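Local coordinates for protein transcriptional regulator (Pseudomonas aeruginosa, PDB 3E7Q) that probably binds DNA at cis-regulatory sites as a transcription factor of the TetR family, most likely acting as a repressor, at residues 72-77 against 98-104. Residues are numbered along the deposited sequence.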
ATOM      1  N   ARG B  72     -10.800 -14.998  -2.790  1.00 45.15           N
ATOM      2  CA  ARG B  72     -10.829 -15.565  -1.469  1.00 46.37           C
ATOM      3  C   ARG B  72     -11.110 -14.516  -0.420  1.00 45.78           C
ATOM      4  O   ARG B  72     -11.935 -14.739   0.465  1.00 44.67           O
ATOM      5  CB  ARG B  72      -9.482 -16.250  -1.160  1.00 47.05           C
ATOM      6  CG  ARG B  72      -9.355 -16.631   0.275  1.00 48.09           C
ATOM      7  CD  ARG B  72      -8.077 -17.328   0.608  1.00 50.28           C
ATOM      8  NE  ARG B  72      -7.957 -17.384   2.064  1.00 56.27           N
ATOM      9  CZ  ARG B  72      -7.579 -16.364   2.860  1.00 57.80           C
ATOM     10  NH1 ARG B  72      -7.248 -15.192   2.331  1.00 57.28           N
ATOM     11  NH2 ARG B  72      -7.523 -16.521   4.201  1.00 56.64           N
ATOM     12  N   VAL B  73     -10.384 -13.396  -0.482  1.00 46.01           N
ATOM     13  CA  VAL B  73     -10.642 -12.240   0.392  1.00 46.56           C
ATOM     14  C   VAL B  73     -12.133 -11.812   0.345  1.00 46.24           C
ATOM     15  O   VAL B  73     -12.791 -11.683   1.392  1.00 45.07           O
ATOM     16  CB  VAL B  73      -9.776 -11.004   0.034  1.00 47.31           C
ATOM     17  CG1 VAL B  73     -10.368  -9.666   0.701  1.00 47.63           C
ATOM     18  CG2 VAL B  73      -8.346 -11.223   0.408  1.00 48.42           C
ATOM     19  N   MET B  74     -12.643 -11.617  -0.867  1.00 45.66           N
ATOM     20  CA  MET B  74     -14.052 -11.281  -1.051  1.00 46.09           C
ATOM     21  C   MET B  74     -15.057 -12.275  -0.526  1.00 45.57           C
ATOM     22  O   MET B  74     -16.119 -11.867  -0.061  1.00 44.82           O
ATOM     23  CB  MET B  74     -14.363 -11.063  -2.521  1.00 45.98           C
ATOM     24  CG  MET B  74     -13.802  -9.754  -3.017  1.00 47.53           C
ATOM     25  SD  MET B  74     -14.445  -8.252  -2.217  1.00 46.15           S
ATOM     26  CE  MET B  74     -16.199  -8.499  -2.533  1.00 40.12           C
ATOM     27  N   ARG B  75     -14.764 -13.567  -0.660  1.00 45.32           N
ATOM     28  CA  ARG B  75     -15.616 -14.588  -0.078  1.00 46.20           C
ATOM     29  C   ARG B  75     -15.694 -14.435   1.411  1.00 45.32           C
ATOM     30  O   ARG B  75     -16.762 -14.553   2.007  1.00 45.40           O
ATOM     31  CB  ARG B  75     -15.141 -15.995  -0.368  1.00 46.29           C
ATOM     32  CG  ARG B  75     -15.713 -16.571  -1.636  1.00 48.37           C
ATOM     33  CD  ARG B  75     -15.513 -18.119  -1.664  1.00 48.03           C
ATOM     34  NE  ARG B  75     -14.101 -18.540  -1.650  1.00 50.57           N
ATOM     35  CZ  ARG B  75     -13.233 -18.401  -2.670  1.00 51.77           C
ATOM     36  NH1 ARG B  75     -13.581 -17.782  -3.810  1.00 53.46           N
ATOM     37  NH2 ARG B  75     -11.974 -18.826  -2.531  1.00 48.87           N
ATOM     38  N   LEU B  76     -14.551 -14.193   2.019  1.00 45.20           N
ATOM     39  CA  LEU B  76     -14.506 -14.126   3.453  1.00 45.12           C
ATOM     40  C   LEU B  76     -15.194 -12.838   3.906  1.00 45.39           C
ATOM     41  O   LEU B  76     -15.904 -12.852   4.886  1.00 43.92           O
ATOM     42  CB  LEU B  76     -13.069 -14.193   3.958  1.00 44.59           C
ATOM     43  CG  LEU B  76     -12.359 -15.529   3.822  1.00 44.49           C
ATOM     44  CD1 LEU B  76     -10.961 -15.354   4.412  1.00 45.25           C
ATOM     45  CD2 LEU B  76     -13.144 -16.709   4.484  1.00 44.42           C
ATOM     46  N   LEU B  77     -14.956 -11.732   3.188  1.00 45.42           N
ATOM     47  CA  LEU B  77     -15.550 -10.440   3.560  1.00 45.90           C
ATOM     48  C   LEU B  77     -17.086 -10.409   3.347  1.00 46.12           C
ATOM     49  O   LEU B  77     -17.798  -9.845   4.171  1.00 44.94           O
ATOM     50  CB  LEU B  77     -14.857  -9.292   2.844  1.00 45.12           C
ATOM     51  CG  LEU B  77     -13.407  -9.069   3.338  1.00 45.27           C
ATOM     52  CD1 LEU B  77     -12.685  -7.983   2.541  1.00 41.12           C
ATOM     53  CD2 LEU B  77     -13.345  -8.802   4.854  1.00 44.55           C
ATOM     54  N   ALA B  98     -13.403  -9.337  10.479  1.00 40.10           N
ATOM     55  CA  ALA B  98     -12.819 -10.221   9.453  1.00 40.49           C
ATOM     56  C   ALA B  98     -11.521  -9.645   8.879  1.00 40.90           C
ATOM     57  O   ALA B  98     -10.525 -10.388   8.672  1.00 40.25           O
ATOM     58  CB  ALA B  98     -13.788 -10.557   8.358  1.00 40.24           C
ATOM     59  N   SER B  99     -11.517  -8.331   8.672  1.00 41.22           N
ATOM     60  CA  SER B  99     -10.364  -7.627   8.065  1.00 41.45           C
ATOM     61  C   SER B  99      -9.066  -7.709   8.864  1.00 41.81           C
ATOM     62  O   SER B  99      -7.998  -7.646   8.285  1.00 41.24           O
ATOM     63  CB  SER B  99     -10.673  -6.133   7.870  1.00 41.81           C
ATOM     64  OG  SER B  99     -11.635  -5.905   6.851  1.00 43.19           O
ATOM     65  N   PHE B 100      -9.166  -7.827  10.180  1.00 42.08           N
ATOM     66  CA  PHE B 100      -8.020  -7.820  11.071  1.00 43.27           C
ATOM     67  C   PHE B 100      -7.861  -9.176  11.790  1.00 45.03           C
ATOM     68  O   PHE B 100      -7.073  -9.318  12.710  1.00 45.88           O
ATOM     69  CB  PHE B 100      -8.147  -6.640  12.051  1.00 42.71           C
ATOM     70  CG  PHE B 100      -7.924  -5.300  11.386  1.00 41.87           C
ATOM     71  CD1 PHE B 100      -6.667  -4.817  11.204  1.00 42.74           C
ATOM     72  CD2 PHE B 100      -9.001  -4.526  10.916  1.00 43.34           C
ATOM     73  CE1 PHE B 100      -6.464  -3.572  10.538  1.00 42.44           C
ATOM     74  CE2 PHE B 100      -8.799  -3.333  10.275  1.00 40.59           C
ATOM     75  CZ  PHE B 100      -7.541  -2.860  10.104  1.00 41.36           C
ATOM     76  N   SER B 101      -8.592 -10.180  11.311  1.00 46.47           N
ATOM     77  CA  SER B 101      -8.444 -11.556  11.731  1.00 47.37           C
ATOM     78  C   SER B 101      -7.180 -12.086  11.090  1.00 48.00           C
ATOM     79  O   SER B 101      -6.699 -11.518  10.109  1.00 48.65           O
ATOM     80  CB  SER B 101      -9.654 -12.379  11.257  1.00 47.61           C
ATOM     81  OG  SER B 101      -9.618 -12.523   9.837  1.00 47.33           O
ATOM     82  N   ALA B 102      -6.639 -13.151  11.665  1.00 49.12           N
ATOM     83  CA  ALA B 102      -5.417 -13.816  11.197  1.00 49.94           C
ATOM     84  C   ALA B 102      -5.483 -14.262   9.725  1.00 51.17           C
ATOM     85  O   ALA B 102      -4.498 -14.248   9.021  1.00 51.60           O
ATOM     86  CB  ALA B 102      -5.143 -15.008  12.094  1.00 49.34           C
ATOM     87  N   GLU B 103      -6.665 -14.629   9.259  1.00 54.22           N
ATOM     88  CA  GLU B 103      -6.882 -15.044   7.870  1.00 56.16           C
ATOM     89  C   GLU B 103      -6.544 -13.898   6.879  1.00 56.71           C
ATOM     90  O   GLU B 103      -5.628 -14.020   6.048  1.00 56.90           O
ATOM     91  CB  GLU B 103      -8.322 -15.542   7.710  1.00 56.66           C
ATOM     92  CG  GLU B 103      -8.650 -16.865   8.484  1.00 60.16           C
ATOM     93  CD  GLU B 103      -8.795 -16.703  10.032  1.00 64.25           C
ATOM     94  OE1 GLU B 103      -9.247 -15.629  10.480  1.00 64.07           O
ATOM     95  OE2 GLU B 103      -8.445 -17.657  10.804  1.00 65.25           O
ATOM     96  N   LEU B 104      -7.206 -12.760   7.017  1.00 57.23           N
ATOM     97  CA  LEU B 104      -6.940 -11.619   6.130  1.00 57.55           C
ATOM     98  C   LEU B 104      -5.741 -10.760   6.585  1.00 59.43           C
ATOM     99  O   LEU B 104      -5.188  -9.973   5.790  1.00 58.45           O
ATOM    100  CB  LEU B 104      -8.203 -10.765   5.952  1.00 56.85           C
ATOM    101  CG  LEU B 104      -9.308 -11.578   5.272  1.00 56.46           C
ATOM    102  CD1 LEU B 104     -10.603 -10.806   5.190  1.00 57.19           C
ATOM    103  CD2 LEU B 104      -8.890 -12.113   3.871  1.00 53.39           C
TER
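Ala98 lies near the end of helix 88-99, facing helix 58-82. Its CB meets CD2 of Leu77 at 3.9 Å, and the two CA atoms are 6.5 Å apart. Ser99 follows on the same helix. Its OG lies 3.9 Å from Leu77 CD2, a van der Waals contact with a methyl group; the hydroxyl itself is hydrogen-bonded to Phe95 O. Phe100 is the first residue to leave helical geometry. Its ring is out of reach of 72-77 and packs on Leu170 and Leu173 of helix 159-179 and on Val190 and Cys193 of helix 186-204. Ser101 then ties the turn together: its OG donates a 2.6 Å hydrogen bond to Ala98 O. This sharp break between two helices belongs to the all-helical C-terminal region of a TetR-family regulator. Helix 58-82 follows the predicted helix-turn-helix and runs on into that region, so the contact joins this connecting helix to the C-terminal bundle. After the turn, the short, weakly bonded helix 102-105 brings the chain back to helix 58-82, with the CA atoms of Leu104 and Val73 6.9 Å apart. Glu103 points its CB at helix 58-82, 4.2 Å from Leu76 CD1, while its carboxylate leads away. Arg72 NH2 approaches Glu103 O edge-on at 3.6 Å, without a hydrogen bond. Leu104 is the residue most covered by the contact, with 88 Å² buried against 72-77. It is a knob in a hole formed by Arg72, Val73, Leu76 and Leu77. Its CD1 touches Leu77 CD2 at 3.4 Å, and its CD2 lies 3.6 Å from Val73 CG2 and 3.9 Å from Leu76 CD1. Leu104 O is hydrogen-bonded to Trp174 NE1 on helix 159-179.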